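Local coordinates for protein toll-receptor-related 2 (Hydra vulgaris, PDB 4W8H) that probably relays signals in Toll-type receptor pathways through its cytoplasmic TIR domain, the part held in this chain, by associating with other TIR domains, at residues 67-72 with 77-82; 53-58 with 83-88; 9-14 with 36-41; 16-21 with 117-122. All coordinates share one frame; numbering follows the deposited sequence.

Interaction 1: residues 67-72 with 77-82; sequences PDFFKN and KTLQIG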
loop_
_atom_site.group_PDB
_atom_site.type_symbol
_atom_site.label_atom_id
_atom_site.label_comp_id
_atom_site.label_asym_id
_atom_site.label_seq_id
_atom_site.Cartn_x
_atom_site.Cartn_y
_atom_site.Cartn_z
ATOM N N PRO A 67 9.638 5.460 8.197
ATOM C CA PRO A 67 9.521 5.858 9.599
ATOM C C PRO A 67 8.227 6.576 9.893
ATOM O O PRO A 67 7.646 6.420 10.977
ATOM C CB PRO A 67 10.729 6.782 9.807
ATOM C CG PRO A 67 11.737 6.345 8.757
ATOM C CD PRO A 67 10.908 5.913 7.579
ATOM N N ASP A 68 7.742 7.364 8.931
ATOM C CA ASP A 68 6.505 8.115 9.160
ATOM C C ASP A 68 5.250 7.245 9.092
ATOM O O ASP A 68 4.263 7.491 9.795
ATOM C CB ASP A 68 6.421 9.271 8.193
ATOM C CG ASP A 68 7.505 10.298 8.470
ATOM O OD1 ASP A 68 7.541 10.823 9.611
ATOM O OD2 ASP A 68 8.327 10.565 7.563
ATOM N N PHE A 69 5.288 6.186 8.286
ATOM C CA PHE A 69 4.180 5.224 8.257
ATOM C C PHE A 69 3.893 4.692 9.661
ATOM O O PHE A 69 2.745 4.603 10.071
ATOM C CB PHE A 69 4.527 4.050 7.359
ATOM C CG PHE A 69 3.418 3.071 7.224
ATOM C CD1 PHE A 69 3.289 2.025 8.117
ATOM C CD2 PHE A 69 2.510 3.183 6.207
ATOM C CE1 PHE A 69 2.240 1.135 8.020
ATOM C CE2 PHE A 69 1.437 2.280 6.108
ATOM C CZ PHE A 69 1.305 1.276 7.029
ATOM N N PHE A 70 4.952 4.304 10.372
ATOM C CA PHE A 70 4.825 3.629 11.672
ATOM C C PHE A 70 4.593 4.577 12.829
ATOM O O PHE A 70 4.501 4.136 13.987
ATOM C CB PHE A 70 6.022 2.690 11.891
ATOM C CG PHE A 70 6.014 1.522 10.952
ATOM C CD1 PHE A 70 4.976 0.585 10.990
ATOM C CD2 PHE A 70 7.009 1.370 10.015
ATOM C CE1 PHE A 70 4.924 -0.474 10.077
ATOM C CE2 PHE A 70 6.981 0.325 9.138
ATOM C CZ PHE A 70 5.921 -0.610 9.160
ATOM N N LYS A 71 4.467 5.866 12.539
ATOM C CA LYS A 71 4.043 6.860 13.532
ATOM C C LYS A 71 2.640 7.395 13.218
ATOM O O LYS A 71 2.141 8.281 13.910
ATOM C CB LYS A 71 5.018 8.036 13.536
ATOM C CG LYS A 71 6.409 7.709 14.009
ATOM C CD LYS A 71 7.330 8.898 13.795
ATOM C CE LYS A 71 8.743 8.560 14.128
ATOM N NZ LYS A 71 9.603 9.741 13.890
ATOM N N ASN A 72 1.988 6.896 12.191
ATOM C CA ASN A 72 0.734 7.451 11.720
ATOM C C ASN A 72 -0.459 6.587 12.160
ATOM O O ASN A 72 -0.511 5.389 11.894
ATOM C CB ASN A 72 0.792 7.579 10.190
ATOM C CG ASN A 72 -0.450 8.203 9.609
ATOM O OD1 ASN A 72 -1.501 7.565 9.546
ATOM N ND2 ASN A 72 -0.369 9.480 9.246
ATOM N N LYS A 77 -4.080 1.666 11.915
ATOM C CA LYS A 77 -5.412 1.060 11.943
ATOM C C LYS A 77 -5.666 0.322 10.639
ATOM O O LYS A 77 -6.220 -0.773 10.621
ATOM C CB LYS A 77 -6.448 2.157 12.147
ATOM C CG LYS A 77 -6.556 2.719 13.574
ATOM C CD LYS A 77 -7.390 4.006 13.587
ATOM C CE LYS A 77 -7.698 4.482 14.991
ATOM N NZ LYS A 77 -9.104 4.181 15.355
ATOM N N THR A 78 -5.237 0.925 9.537
ATOM C CA THR A 78 -5.413 0.300 8.247
ATOM C C THR A 78 -4.620 -0.985 8.151
ATOM O O THR A 78 -5.114 -2.002 7.669
ATOM C CB THR A 78 -4.968 1.238 7.117
ATOM O OG1 THR A 78 -5.694 2.473 7.212
ATOM C CG2 THR A 78 -5.163 0.609 5.787
ATOM N N LEU A 79 -3.380 -0.942 8.631
ATOM C CA LEU A 79 -2.541 -2.116 8.595
ATOM C C LEU A 79 -3.140 -3.260 9.401
ATOM O O LEU A 79 -3.114 -4.414 8.975
ATOM C CB LEU A 79 -1.120 -1.789 9.090
ATOM C CG LEU A 79 -0.091 -2.926 9.206
ATOM C CD1 LEU A 79 0.125 -3.665 7.919
ATOM C CD2 LEU A 79 1.226 -2.331 9.635
ATOM N N GLN A 80 -3.621 -2.949 10.601
ATOM C CA GLN A 80 -4.196 -4.004 11.437
ATOM C C GLN A 80 -5.345 -4.730 10.723
ATOM O O GLN A 80 -5.411 -5.969 10.740
ATOM C CB GLN A 80 -4.686 -3.438 12.784
ATOM C CG GLN A 80 -3.611 -2.864 13.697
ATOM C CD GLN A 80 -2.505 -3.830 14.018
ATOM O OE1 GLN A 80 -2.738 -5.028 14.220
ATOM N NE2 GLN A 80 -1.275 -3.311 14.079
ATOM N N ILE A 81 -6.230 -3.995 10.077
ATOM C CA ILE A 81 -7.305 -4.639 9.330
ATOM C C ILE A 81 -6.739 -5.314 8.066
ATOM O O ILE A 81 -7.147 -6.423 7.695
ATOM C CB ILE A 81 -8.434 -3.650 9.030
ATOM C CG1 ILE A 81 -8.948 -3.084 10.376
ATOM C CG2 ILE A 81 -9.545 -4.349 8.263
ATOM C CD1 ILE A 81 -9.605 -1.742 10.280
ATOM N N GLY A 82 -5.748 -4.683 7.438
ATOM C CA GLY A 82 -5.126 -5.252 6.244
ATOM C C GLY A 82 -4.501 -6.624 6.455
ATOM O O GLY A 82 -4.515 -7.443 5.539
#
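A small, buried apolar contact joins Phe69 and Phe70, in the loop that follows strand 58-65, to Leu79 on helix 73-82, the helix this loop leads into. One methyl does the touching: Leu79 CD2 lies 4.0 Å from Phe69 CE1 and 4.2 Å from Phe70 CE1, in both cases at the ring's edge and near its plane. The two rings are arranged against each other as well, Phe69 CD1 standing 3.5 Å above a face of the Phe70 ring, offset toward its rim. With CG of Phe69 anti to the backbone N (chi1 -177°) and CG of Phe70 beside its own backbone N (chi1 -68°), neighbouring residues of a 3-10 turn bring their CE1 corners to the same methyl. Only 107 Å² is buried, and no hydrogen bond crosses. Asn72 then caps the start of helix 73-82 through Cys75 N. Phe69 and Leu79 both pack on Val63 of strand 58-65, while Phe69 also touches Cys10 of strand 5-10, which places the contact between helix and parallel sheet.

Interaction 2: residues 53-58 with 83-88; sequences DAIENS and LSHQII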
loop_
_atom_site.group_PDB
_atom_site.type_symbol
_atom_site.label_atom_id
_atom_site.label_comp_id
_atom_site.label_asym_id
_atom_site.label_seq_id
_atom_site.Cartn_x
_atom_site.Cartn_y
_atom_site.Cartn_z
ATOM N N ASP A 53 -13.880 1.127 3.526
ATOM C CA ASP A 53 -14.246 1.197 2.122
ATOM C C ASP A 53 -13.047 0.874 1.225
ATOM O O ASP A 53 -13.177 0.107 0.263
ATOM C CB ASP A 53 -14.857 2.554 1.755
ATOM C CG ASP A 53 -16.345 2.653 2.091
ATOM O OD1 ASP A 53 -17.018 1.635 2.413
ATOM O OD2 ASP A 53 -16.841 3.789 2.023
ATOM N N ALA A 54 -11.907 1.442 1.522
ATOM C CA ALA A 54 -10.720 1.213 0.722
ATOM C C ALA A 54 -10.280 -0.227 0.804
ATOM O O ALA A 54 -9.911 -0.821 -0.212
ATOM C CB ALA A 54 -9.607 2.139 1.195
ATOM N N ILE A 55 -10.275 -0.814 1.997
ATOM C CA ILE A 55 -9.796 -2.195 2.136
ATOM C C ILE A 55 -10.755 -3.180 1.496
ATOM O O ILE A 55 -10.348 -4.052 0.747
ATOM C CB ILE A 55 -9.551 -2.567 3.595
ATOM C CG1 ILE A 55 -8.379 -1.790 4.175
ATOM C CG2 ILE A 55 -9.333 -4.076 3.748
ATOM C CD1 ILE A 55 -8.179 -2.038 5.652
ATOM N N GLU A 56 -12.041 -3.061 1.788
ATOM C CA GLU A 56 -12.989 -4.081 1.349
ATOM C C GLU A 56 -13.323 -3.982 -0.133
ATOM O O GLU A 56 -13.839 -4.946 -0.698
ATOM C CB GLU A 56 -14.267 -4.028 2.177
ATOM C CG GLU A 56 -14.026 -4.309 3.661
ATOM C CD GLU A 56 -13.439 -5.686 3.924
ATOM O OE1 GLU A 56 -13.878 -6.660 3.291
ATOM O OE2 GLU A 56 -12.495 -5.790 4.742
ATOM N N ASN A 57 -13.095 -2.829 -0.755
ATOM C CA ASN A 57 -13.331 -2.692 -2.166
ATOM C C ASN A 57 -12.083 -2.822 -3.046
ATOM O O ASN A 57 -12.138 -2.521 -4.239
ATOM C CB ASN A 57 -14.022 -1.383 -2.420
ATOM C CG ASN A 57 -15.456 -1.416 -1.936
ATOM O OD1 ASN A 57 -16.273 -2.218 -2.441
ATOM N ND2 ASN A 57 -15.781 -0.583 -0.967
ATOM N N SER A 58 -11.011 -3.319 -2.463
ATOM C CA SER A 58 -9.739 -3.531 -3.148
ATOM C C SER A 58 -9.286 -4.972 -2.963
ATOM O O SER A 58 -9.509 -5.545 -1.920
ATOM C CB SER A 58 -8.684 -2.587 -2.548
ATOM O OG SER A 58 -9.009 -1.213 -2.741
ATOM N N LEU A 83 -3.997 -6.883 7.662
ATOM C CA LEU A 83 -3.435 -8.190 7.981
ATOM C C LEU A 83 -4.477 -9.305 7.891
ATOM O O LEU A 83 -4.138 -10.464 7.741
ATOM C CB LEU A 83 -2.839 -8.180 9.361
ATOM C CG LEU A 83 -1.600 -7.301 9.548
ATOM C CD1 LEU A 83 -1.233 -7.316 11.025
ATOM C CD2 LEU A 83 -0.425 -7.780 8.660
ATOM N N SER A 84 -5.743 -8.944 7.982
ATOM C CA SER A 84 -6.809 -9.948 7.825
ATOM C C SER A 84 -7.218 -10.170 6.370
ATOM O O SER A 84 -8.128 -10.953 6.064
ATOM C CB SER A 84 -8.005 -9.587 8.725
ATOM O OG SER A 84 -8.769 -8.488 8.260
ATOM N N HIS A 85 -6.514 -9.485 5.475
ATOM C CA HIS A 85 -6.720 -9.640 4.069
ATOM C C HIS A 85 -5.363 -9.849 3.433
ATOM O O HIS A 85 -4.514 -10.547 3.976
ATOM C CB HIS A 85 -7.417 -8.397 3.540
ATOM C CG HIS A 85 -8.828 -8.280 3.986
ATOM N ND1 HIS A 85 -9.776 -9.230 3.687
ATOM C CD2 HIS A 85 -9.462 -7.316 4.685
ATOM C CE1 HIS A 85 -10.935 -8.870 4.204
ATOM N NE2 HIS A 85 -10.775 -7.703 4.804
ATOM N N GLN A 86 -5.111 -9.199 2.322
ATOM C CA GLN A 86 -3.833 -9.364 1.649
ATOM C C GLN A 86 -3.167 -8.024 1.548
ATOM O O GLN A 86 -3.825 -7.028 1.201
ATOM C CB GLN A 86 -4.060 -9.906 0.262
ATOM C CG GLN A 86 -4.827 -11.205 0.187
ATOM C CD GLN A 86 -4.928 -11.634 -1.231
ATOM O OE1 GLN A 86 -3.942 -12.070 -1.832
ATOM N NE2 GLN A 86 -6.141 -11.526 -1.800
ATOM N N ILE A 87 -1.878 -8.008 1.884
ATOM C CA ILE A 87 -1.104 -6.780 1.753
ATOM C C ILE A 87 0.130 -7.013 0.887
ATOM O O ILE A 87 0.605 -8.155 0.763
ATOM C CB ILE A 87 -0.708 -6.173 3.103
ATOM C CG1 ILE A 87 0.215 -7.084 3.897
ATOM C CG2 ILE A 87 -1.932 -5.815 3.963
ATOM C CD1 ILE A 87 0.857 -6.370 5.114
ATOM N N ILE A 88 0.605 -5.918 0.305
ATOM C CA ILE A 88 1.875 -5.878 -0.420
ATOM C C ILE A 88 2.744 -4.850 0.262
ATOM O O ILE A 88 2.537 -3.650 0.067
ATOM C CB ILE A 88 1.675 -5.489 -1.897
ATOM C CG1 ILE A 88 0.755 -6.469 -2.605
ATOM C CG2 ILE A 88 3.038 -5.425 -2.579
ATOM C CD1 ILE A 88 0.363 -6.018 -3.972
#
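A short but bent hydrogen bond between His85 and Glu56 is the striking feature here: His85 NE2 lies 2.6 Å from Glu56 OE2, yet the angle at the hydrogen is only 131°. The bend shows in the planes too. OE2 sits at the ring's edge but is tilted from the imidazole plane, NE2 approaches on the syn side of the carboxylate, and the two flat groups are turned 57° apart. Glu56 reaches the ring because its chain is folded at chi2 (-61°). The adjacent carboxylate would probably stabilise a protonated, positively charged imidazole, although a neutral ring with its proton on NE2 could make the same bond. Ile55, one residue earlier, brings CG2 to 3.4 Å from His85 CD2 in an oblique approach, so the ring is met by a methyl and a carboxylate from successive residues of one helix. In the flavodoxin-like fold of TIR domains this joins the C-terminal end of helix 47-56 to the loop between helix 73-82 and strand 87-91. An alanine at Glu56 would remove the acceptor and is likely to leave His85 NE2 without this mate and the imidazole freer to turn. At the helix end, Asn57 ND2 joins its own backbone N in donating to Asp53 O. Ile55 packs inward on Asn8 and Thr61 of the sheet.

Interaction 3: residues 9-14 with 36-41; sequences ICYAPE and VNIRDD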
loop_
_atom_site.group_PDB
_atom_site.type_symbol
_atom_site.label_atom_id
_atom_site.label_comp_id
_atom_site.label_asym_id
_atom_site.label_seq_id
_atom_site.Cartn_x
_atom_site.Cartn_y
_atom_site.Cartn_z
ATOM N N ILE A 9 -3.911 2.055 -1.466
ATOM C CA ILE A 9 -2.565 2.482 -1.060
ATOM C C ILE A 9 -2.650 3.071 0.305
ATOM O O ILE A 9 -3.313 4.077 0.520
ATOM C CB ILE A 9 -2.002 3.556 -1.990
ATOM C CG1 ILE A 9 -2.270 3.223 -3.464
ATOM C CG2 ILE A 9 -0.485 3.786 -1.684
ATOM C CD1 ILE A 9 -1.547 2.058 -3.975
ATOM N N CYS A 10 -1.946 2.455 1.217
ATOM C CA CYS A 10 -1.880 2.932 2.591
ATOM C C CYS A 10 -0.487 3.547 2.857
ATOM O O CYS A 10 0.529 2.860 2.695
ATOM C CB CYS A 10 -2.111 1.765 3.549
ATOM S SG CYS A 10 -2.057 2.256 5.256
ATOM N N TYR A 11 -0.439 4.829 3.210
ATOM C CA TYR A 11 0.826 5.584 3.258
ATOM C C TYR A 11 0.659 6.786 4.169
ATOM O O TYR A 11 -0.451 7.275 4.375
ATOM C CB TYR A 11 1.238 6.042 1.846
ATOM C CG TYR A 11 0.369 7.145 1.286
ATOM C CD1 TYR A 11 -0.918 6.869 0.800
ATOM C CD2 TYR A 11 0.773 8.463 1.310
ATOM C CE1 TYR A 11 -1.730 7.865 0.359
ATOM C CE2 TYR A 11 -0.014 9.470 0.834
ATOM C CZ TYR A 11 -1.305 9.172 0.379
ATOM O OH TYR A 11 -2.130 10.195 -0.061
ATOM N N ALA A 12 1.766 7.254 4.702
ATOM C CA ALA A 12 1.801 8.462 5.514
ATOM C C ALA A 12 1.864 9.710 4.639
ATOM O O ALA A 12 2.530 9.727 3.606
ATOM C CB ALA A 12 3.001 8.434 6.440
ATOM N N PRO A 13 1.242 10.807 5.086
ATOM C CA PRO A 13 1.256 12.033 4.288
ATOM C C PRO A 13 2.665 12.526 3.983
ATOM O O PRO A 13 2.900 13.112 2.918
ATOM C CB PRO A 13 0.534 13.034 5.180
ATOM C CG PRO A 13 -0.372 12.221 6.010
ATOM C CD PRO A 13 0.316 10.905 6.230
ATOM N N GLU A 14 3.617 12.247 4.857
ATOM C CA GLU A 14 4.986 12.721 4.635
ATOM C C GLU A 14 5.613 12.107 3.374
ATOM O O GLU A 14 6.543 12.652 2.809
ATOM C CB GLU A 14 5.836 12.374 5.855
ATOM C CG GLU A 14 5.567 13.190 7.108
ATOM C CD GLU A 14 4.423 12.682 7.956
ATOM O OE1 GLU A 14 3.767 11.689 7.617
ATOM O OE2 GLU A 14 4.187 13.312 9.005
ATOM N N VAL A 36 -7.040 5.735 -3.811
ATOM C CA VAL A 36 -6.133 6.709 -3.200
ATOM C C VAL A 36 -6.924 7.711 -2.427
ATOM O O VAL A 36 -7.843 8.360 -2.967
ATOM C CB VAL A 36 -5.214 7.393 -4.203
ATOM C CG1 VAL A 36 -6.001 8.015 -5.313
ATOM C CG2 VAL A 36 -4.329 8.412 -3.519
ATOM N N ASN A 37 -6.590 7.839 -1.158
ATOM C CA ASN A 37 -7.394 8.610 -0.244
ATOM C C ASN A 37 -7.711 10.009 -0.712
ATOM O O ASN A 37 -8.868 10.433 -0.579
ATOM C CB ASN A 37 -6.791 8.661 1.154
ATOM C CG ASN A 37 -5.325 9.074 1.184
ATOM O OD1 ASN A 37 -4.693 9.444 0.166
ATOM N ND2 ASN A 37 -4.766 8.985 2.373
ATOM N N ILE A 38 -6.727 10.731 -1.254
ATOM C CA ILE A 38 -6.923 12.147 -1.538
ATOM C C ILE A 38 -7.882 12.345 -2.673
ATOM O O ILE A 38 -8.339 13.467 -2.847
ATOM C CB ILE A 38 -5.600 12.902 -1.798
ATOM C CG1 ILE A 38 -4.889 12.375 -3.036
ATOM C CG2 ILE A 38 -4.669 12.838 -0.569
ATOM C CD1 ILE A 38 -3.728 13.298 -3.456
ATOM N N ARG A 39 -8.194 11.297 -3.425
ATOM C CA ARG A 39 -9.227 11.334 -4.461
ATOM C C ARG A 39 -10.502 10.612 -4.025
ATOM O O ARG A 39 -11.610 11.102 -4.278
ATOM C CB ARG A 39 -8.710 10.686 -5.737
ATOM C CG ARG A 39 -9.693 10.751 -6.910
ATOM C CD ARG A 39 -9.128 10.067 -8.127
ATOM N NE ARG A 39 -8.911 8.681 -7.770
ATOM C CZ ARG A 39 -7.991 7.880 -8.297
ATOM N NH1 ARG A 39 -7.192 8.306 -9.279
ATOM N NH2 ARG A 39 -7.881 6.638 -7.824
ATOM N N ASP A 40 -10.363 9.430 -3.441
ATOM C CA ASP A 40 -11.467 8.501 -3.292
ATOM C C ASP A 40 -12.140 8.465 -1.920
ATOM O O ASP A 40 -13.185 7.858 -1.780
ATOM C CB ASP A 40 -11.000 7.089 -3.698
ATOM C CG ASP A 40 -10.467 7.044 -5.134
ATOM O OD1 ASP A 40 -11.155 7.605 -6.015
ATOM O OD2 ASP A 40 -9.379 6.470 -5.361
ATOM N N ASP A 41 -11.539 9.084 -0.901
ATOM C CA ASP A 41 -12.173 9.103 0.414
ATOM C C ASP A 41 -13.451 9.914 0.310
ATOM O O ASP A 41 -13.567 10.860 -0.462
ATOM C CB ASP A 41 -11.294 9.756 1.489
ATOM C CG ASP A 41 -10.318 8.814 2.132
ATOM O OD1 ASP A 41 -10.262 7.620 1.779
ATOM O OD2 ASP A 41 -9.509 9.289 2.985
HETATM O O HOH W 1 -2.108 9.532 3.735
#
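Tyr11 meets Asn37 hydroxyl to amide oxygen: OH donates to OD1 over 2.7 Å, in the plane of the carbonyl and on a lone pair, with a C=O...donor angle of 129°. The side chains come from opposite directions, and the ring and amide planes stand 68° apart. Asn37 has CG between its backbone N and carbonyl carbon (chi1 51°), which keeps OD1 near the N of Ile38, a weak bond. The close-packed part lies on the inner side, where the buried Tyr11 ring rests on Val19 of helix 16-29 and Val64 of strand 58-65. Toward the outside the contact is looser. Exposed Ile38 offers CG2 at 3.7 Å from Tyr11 OH, and a water spans the segments, donating to Tyr11 O at 2.9 Å and accepting from Asn37 ND2 at 3.0 Å; it sits over one face of the ring, near the rim. A phenylalanine in place of Tyr11 would lack the hydroxyl and would probably leave Asn37 OD1 with only the weak bond from Ile38 N, making the amide less firmly fixed. Within the short helix 37-40 and its N-cap, Arg39 grips Asp40 side-on, and Asp40 OD2 also accepts Val36 N. The arrangement joins the segment after strand 5-10 to the short helix that follows the neighbouring parallel strand 34-35, as the flavodoxin-like fold of a TIR domain brings them together.

Interaction 4: residues 16-21 with 117-122; sequences REWVIN and VFWRNL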
loop_
_atom_site.group_PDB
_atom_site.type_symbol
_atom_site.label_atom_id
_atom_site.label_comp_id
_atom_site.label_asym_id
_atom_site.label_seq_id
_atom_site.Cartn_x
_atom_site.Cartn_y
_atom_site.Cartn_z
ATOM N N ARG A 16 3.848 11.453 0.579
ATOM C CA ARG A 16 2.902 11.704 -0.497
ATOM C C ARG A 16 3.536 11.960 -1.838
ATOM O O ARG A 16 2.958 11.575 -2.857
ATOM C CB ARG A 16 1.972 12.856 -0.135
ATOM C CG ARG A 16 0.721 12.962 -1.004
ATOM C CD ARG A 16 -0.330 13.828 -0.345
ATOM N NE ARG A 16 0.112 15.206 -0.262
ATOM C CZ ARG A 16 -0.599 16.191 0.277
ATOM N NH1 ARG A 16 -1.792 15.961 0.809
ATOM N NH2 ARG A 16 -0.094 17.402 0.294
ATOM N N GLU A 17 4.655 12.686 -1.857
ATOM C CA GLU A 17 5.256 13.025 -3.151
ATOM C C GLU A 17 5.543 11.773 -3.988
ATOM O O GLU A 17 5.095 11.667 -5.144
ATOM C CB GLU A 17 6.519 13.889 -2.987
ATOM C CG GLU A 17 7.087 14.452 -4.294
ATOM C CD GLU A 17 8.379 15.314 -4.089
ATOM O OE1 GLU A 17 8.916 15.330 -2.964
ATOM O OE2 GLU A 17 8.843 15.980 -5.040
ATOM N N TRP A 18 6.291 10.821 -3.420
ATOM C CA TRP A 18 6.633 9.589 -4.147
ATOM C C TRP A 18 5.380 8.758 -4.345
ATOM O O TRP A 18 5.140 8.206 -5.412
ATOM C CB TRP A 18 7.685 8.788 -3.382
ATOM C CG TRP A 18 8.161 7.566 -4.082
ATOM C CD1 TRP A 18 9.195 7.480 -4.980
ATOM C CD2 TRP A 18 7.674 6.251 -3.902
ATOM N NE1 TRP A 18 9.359 6.189 -5.383
ATOM C CE2 TRP A 18 8.459 5.400 -4.720
ATOM C CE3 TRP A 18 6.674 5.684 -3.103
ATOM C CZ2 TRP A 18 8.247 4.010 -4.783
ATOM C CZ3 TRP A 18 6.481 4.288 -3.142
ATOM C CH2 TRP A 18 7.252 3.474 -4.003
ATOM N N VAL A 19 4.523 8.685 -3.336
ATOM C CA VAL A 19 3.342 7.837 -3.464
ATOM C C VAL A 19 2.436 8.293 -4.578
ATOM O O VAL A 19 1.998 7.469 -5.386
ATOM C CB VAL A 19 2.600 7.697 -2.117
ATOM C CG1 VAL A 19 1.217 7.015 -2.370
ATOM C CG2 VAL A 19 3.451 6.900 -1.145
ATOM N N ILE A 20 2.141 9.587 -4.656
ATOM C CA ILE A 20 1.200 10.037 -5.655
ATOM C C ILE A 20 1.878 10.166 -7.020
ATOM O O ILE A 20 1.349 9.691 -8.044
ATOM C CB ILE A 20 0.568 11.357 -5.251
ATOM C CG1 ILE A 20 -0.227 11.182 -3.951
ATOM C CG2 ILE A 20 -0.324 11.885 -6.379
ATOM C CD1 ILE A 20 -1.426 10.294 -4.079
ATOM N N ASN A 21 3.050 10.804 -7.058
ATOM C CA ASN A 21 3.652 11.114 -8.345
ATOM C C ASN A 21 4.393 9.983 -8.979
ATOM O O ASN A 21 4.593 10.015 -10.207
ATOM C CB ASN A 21 4.579 12.333 -8.211
ATOM C CG ASN A 21 3.850 13.550 -7.737
ATOM O OD1 ASN A 21 4.192 14.132 -6.715
ATOM N ND2 ASN A 21 2.802 13.913 -8.448
ATOM N N VAL A 117 14.095 -4.456 -10.965
ATOM C CA VAL A 117 12.988 -5.429 -10.998
ATOM C C VAL A 117 11.802 -5.083 -10.075
ATOM O O VAL A 117 10.802 -5.814 -10.014
ATOM C CB VAL A 117 13.470 -6.857 -10.680
ATOM C CG1 VAL A 117 14.612 -7.270 -11.611
ATOM C CG2 VAL A 117 13.923 -6.989 -9.263
ATOM N N PHE A 118 11.895 -3.965 -9.386
ATOM C CA PHE A 118 10.853 -3.519 -8.473
ATOM C C PHE A 118 9.481 -3.447 -9.133
ATOM O O PHE A 118 8.506 -4.025 -8.642
ATOM C CB PHE A 118 11.240 -2.154 -7.886
ATOM C CG PHE A 118 10.249 -1.637 -6.870
ATOM C CD1 PHE A 118 10.359 -1.996 -5.535
ATOM C CD2 PHE A 118 9.233 -0.819 -7.271
ATOM C CE1 PHE A 118 9.432 -1.515 -4.600
ATOM C CE2 PHE A 118 8.308 -0.340 -6.356
ATOM C CZ PHE A 118 8.417 -0.680 -5.025
ATOM N N TRP A 119 9.360 -2.706 -10.231
ATOM C CA TRP A 119 8.040 -2.493 -10.799
ATOM C C TRP A 119 7.507 -3.801 -11.381
ATOM O O TRP A 119 6.346 -4.090 -11.237
ATOM C CB TRP A 119 8.076 -1.375 -11.872
ATOM C CG TRP A 119 8.468 -0.081 -11.277
ATOM C CD1 TRP A 119 9.628 0.620 -11.468
ATOM C CD2 TRP A 119 7.707 0.681 -10.339
ATOM N NE1 TRP A 119 9.626 1.772 -10.731
ATOM C CE2 TRP A 119 8.462 1.839 -10.023
ATOM C CE3 TRP A 119 6.445 0.528 -9.746
ATOM C CZ2 TRP A 119 8.032 2.785 -9.103
ATOM C CZ3 TRP A 119 6.002 1.522 -8.884
ATOM C CH2 TRP A 119 6.806 2.615 -8.548
ATOM N N ARG A 120 8.352 -4.580 -12.043
ATOM C CA ARG A 120 7.976 -5.891 -12.559
ATOM C C ARG A 120 7.362 -6.743 -11.449
ATOM O O ARG A 120 6.337 -7.385 -11.622
ATOM C CB ARG A 120 9.211 -6.589 -13.140
ATOM C CG ARG A 120 8.987 -8.003 -13.644
ATOM C CD ARG A 120 10.352 -8.698 -13.852
ATOM N NE ARG A 120 11.017 -9.052 -12.587
ATOM C CZ ARG A 120 12.187 -9.691 -12.494
ATOM N NH1 ARG A 120 12.690 -9.964 -11.300
ATOM N NH2 ARG A 120 12.863 -10.070 -13.576
ATOM N N ASN A 121 8.038 -6.775 -10.319
ATOM C CA ASN A 121 7.564 -7.599 -9.216
ATOM C C ASN A 121 6.243 -7.099 -8.642
ATOM O O ASN A 121 5.336 -7.885 -8.357
ATOM C CB ASN A 121 8.614 -7.652 -8.097
ATOM C CG ASN A 121 9.863 -8.435 -8.487
ATOM O OD1 ASN A 121 9.895 -9.155 -9.489
ATOM N ND2 ASN A 121 10.900 -8.280 -7.684
ATOM N N LEU A 122 6.134 -5.792 -8.474
ATOM C CA LEU A 122 4.915 -5.210 -7.947
ATOM C C LEU A 122 3.735 -5.509 -8.875
ATOM O O LEU A 122 2.679 -5.994 -8.445
ATOM C CB LEU A 122 5.106 -3.703 -7.787
ATOM C CG LEU A 122 3.894 -2.936 -7.279
ATOM C CD1 LEU A 122 3.418 -3.441 -5.884
ATOM C CD2 LEU A 122 4.182 -1.453 -7.175
#
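Trp18 on helix 16-29 meets Phe118 and Trp119 on helix 115-127 in an aromatic contact between two helices of the flavodoxin-like TIR fold. Trp18 contributes the largest share, 46 Å² of the 88 Å² buried on both sides together. Its six-membered ring does the touching through neighbouring atoms: CH2 lies 4.4 Å from Phe118 CZ, which sits at the indole edge near its plane, and CZ2 lies 4.3 Å from Trp119 CH2, an oblique meeting. These distances indicate apolar contact without close interlock, and no hydrogen bond crosses. Trp18 extends its indole away from its own helix, with CG anti to the backbone N (chi1 -176°). Phe118 has a similar first torsion, whereas Trp119 has CG beside its N (chi1 -63°), which brings these successive side chains together. Trp109 adds to the cluster, meeting Phe118 edge-to-face and Trp18 at a steep angle between planes, and Tyr92 stacks on Trp18. Trp119 also makes a cation-pi interaction with Lys26 of helix 16-29. Between the two residues of helix 115-127, Phe118 CD2 stands 3.7 Å above the Trp119 ring plane, over the ring's centre.

Overall arrangement
From the N terminus, strand 5-10 supplies the first segment of interaction 3, which closes a loop through helix 16-29 at residues 36-41. Interaction 4 opens within that loop and closes only at helix 115-127, so the two cross, and they touch through Val19 and Ile20. Interaction 2, from helix 47-56 to the loop leading into strand 87-91, nests inside interaction 4, and interaction 1 nests inside interaction 2. Ile55 packs on helix 73-82, linking these last two, while Thr78 and Phe69 reach Cys10 and connect interaction 1 to interaction 3. Interactions 1 and 4 lie on opposite sides of the chain's centre, about 18 Å apart between centres, with the parallel sheet joining them.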